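Local coordinates for chorismate synthase (Aquifex aeolicus, PDB 1Q1L), which catalyses the last step of the shikimate pathway, the FMNH2-dependent elimination of phosphate from 5-enolpyruvylshikimate-3-phosphate to give chorismate, at the interface of chains A and B. Residues are numbered along the deposited sequence; one frame, centred on the assembly and turned at random. Chains: chain A/B, Chorismate synthase.

The interface of chains A and B. Residues chain A 7, 246-247, 249-250; chain B 10, 27, 79.
The guanidinium of B:Arg10 has A:Asp249 at its end edge, with the carboxylate carbon CG lying in its plane, and the carboxylate of B:Glu27 from its own chain at another edge. A:Arg7 comes over one face of this group, edge to face, its NH1 3.4 Å from NH1 of B:Arg10, while CG of A:Gln247 lies obliquely off the opposite face. The two guanidinium planes stand 86° apart, so the like-charged groups do not stack. In this homotetrameric member of the chorismate synthase family, the two-fold A/B interface sets the 3-10 turn 248-250 of one subunit against strands 10-14 and 21-27 of the other, and its twin repeats the contact with the chains exchanged.

The salt bridge at the centre is bidentate and tip to tip. NH2 of B:Arg10 donates to OD1 of A:Asp249 at 2.8 Å, meeting it on the syn side, and NH1 donates to OD2 at 2.8 Å from above the carboxylate plane. Both bonds are nearly straight, although the two planes are tilted by 35°. CG of A:Asp249 sits between backbone N and carbonyl carbon (chi1 51°), which directs the acid at chain B.

Within chain B, NH2 also donates to the syn side of OE2 of B:Glu27 at 2.7 Å, which should limit rotation of the guanidinium. An alanine in place of B:Arg10 would probably leave the carboxylates of A:Asp249 and B:Glu27 without their shared positive partner and B:Glu27 freer to turn.

B:Glu27 reaches across too: its OE2 lies in the guanidinium plane of A:Arg250, with NE at 3.3 Å in a salt bridge. On its other branch, OE1 of B:Glu27 stands 3.1 Å from OE1 of A:Gln247, a contact of two acceptors that may mean the amide is modelled flipped, with NE2 belonging here. Beside it, CD1 of A:Ile246 packs on CG of B:Glu27 at 3.8 Å, and CB of A:Ile246 lies 4.1 Å from CD of B:Pro79.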
loop_
_atom_site.group_PDB
_atom_site.type_symbol
_atom_site.label_atom_id
_atom_site.label_comp_id
_atom_site.label_asym_id
_atom_site.label_seq_id
_atom_site.Cartn_x
_atom_site.Cartn_y
_atom_site.Cartn_z
ATOM N N ARG A 7 -6.645 -5.131 -0.322
ATOM C CA ARG A 7 -5.505 -5.978 -0.661
ATOM C C ARG A 7 -5.359 -6.205 -2.167
ATOM O O ARG A 7 -4.242 -6.297 -2.679
ATOM C CB ARG A 7 -5.634 -7.348 0.022
ATOM C CG ARG A 7 -5.921 -7.335 1.523
ATOM C CD ARG A 7 -4.715 -6.946 2.362
ATOM N NE ARG A 7 -4.540 -5.499 2.452
ATOM C CZ ARG A 7 -3.592 -4.904 3.168
ATOM N NH1 ARG A 7 -2.725 -5.634 3.861
ATOM N NH2 ARG A 7 -3.512 -3.580 3.195
ATOM N N ILE A 246 -3.201 -14.564 9.862
ATOM C CA ILE A 246 -1.748 -14.400 9.934
ATOM C C ILE A 246 -1.196 -13.022 10.300
ATOM O O ILE A 246 -0.113 -12.925 10.879
ATOM C CB ILE A 246 -1.054 -14.892 8.628
ATOM C CG1 ILE A 246 -1.426 -14.010 7.444
ATOM C CG2 ILE A 246 -1.476 -16.325 8.331
ATOM C CD1 ILE A 246 -0.583 -14.305 6.209
ATOM N N GLN A 247 -1.916 -11.960 9.963
ATOM C CA GLN A 247 -1.466 -10.614 10.302
ATOM C C GLN A 247 -2.710 -9.817 10.674
ATOM O O GLN A 247 -3.785 -10.041 10.112
ATOM C CB GLN A 247 -0.733 -9.973 9.118
ATOM C CG GLN A 247 0.193 -8.812 9.484
ATOM C CD GLN A 247 1.368 -9.232 10.370
ATOM O OE1 GLN A 247 1.851 -10.360 10.293
ATOM N NE2 GLN A 247 1.844 -8.310 11.196
ATOM N N ASP A 249 -3.821 -6.831 10.040
ATOM C CA ASP A 249 -4.506 -6.116 8.969
ATOM C C ASP A 249 -5.172 -6.996 7.916
ATOM O O ASP A 249 -5.812 -6.479 7.004
ATOM C CB ASP A 249 -3.555 -5.123 8.278
ATOM C CG ASP A 249 -2.238 -5.759 7.849
ATOM O OD1 ASP A 249 -2.173 -6.999 7.712
ATOM O OD2 ASP A 249 -1.262 -5.009 7.634
ATOM N N ARG A 250 -5.036 -8.313 8.032
ATOM C CA ARG A 250 -5.658 -9.216 7.065
ATOM C C ARG A 250 -6.972 -9.801 7.585
ATOM O O ARG A 250 -7.752 -10.383 6.833
ATOM C CB ARG A 250 -4.703 -10.349 6.695
ATOM C CG ARG A 250 -3.551 -9.927 5.787
ATOM C CD ARG A 250 -2.489 -11.019 5.734
ATOM N NE ARG A 250 -2.364 -11.666 4.427
ATOM C CZ ARG A 250 -3.369 -12.208 3.743
ATOM N NH1 ARG A 250 -4.605 -12.184 4.225
ATOM N NH2 ARG A 250 -3.130 -12.795 2.578
ATOM N N ARG B 10 4.907 -9.450 1.106
ATOM C CA ARG B 10 5.275 -8.337 1.961
ATOM C C ARG B 10 6.480 -8.800 2.744
ATOM O O ARG B 10 6.562 -9.960 3.133
ATOM C CB ARG B 10 4.160 -7.995 2.962
ATOM C CG ARG B 10 2.918 -7.369 2.374
ATOM C CD ARG B 10 2.104 -6.621 3.451
ATOM N NE ARG B 10 1.441 -7.507 4.415
ATOM C CZ ARG B 10 0.564 -7.091 5.330
ATOM N NH1 ARG B 10 0.244 -5.806 5.412
ATOM N NH2 ARG B 10 -0.005 -7.961 6.155
ATOM N N GLU B 27 6.031 -12.296 4.349
ATOM C CA GLU B 27 4.656 -12.764 4.451
ATOM C C GLU B 27 4.026 -12.959 3.081
ATOM O O GLU B 27 4.210 -12.136 2.191
ATOM C CB GLU B 27 3.830 -11.755 5.258
ATOM C CG GLU B 27 2.352 -12.096 5.357
ATOM C CD GLU B 27 1.537 -10.994 6.014
ATOM O OE1 GLU B 27 1.831 -10.644 7.175
ATOM O OE2 GLU B 27 0.598 -10.479 5.369
ATOM N N PRO B 79 3.756 -15.760 8.685
ATOM C CA PRO B 79 4.958 -14.976 8.368
ATOM C C PRO B 79 6.240 -15.743 8.670
ATOM O O PRO B 79 6.332 -16.441 9.683
ATOM C CB PRO B 79 4.810 -13.742 9.256
ATOM C CG PRO B 79 3.327 -13.592 9.381
ATOM C CD PRO B 79 2.883 -15.017 9.611
#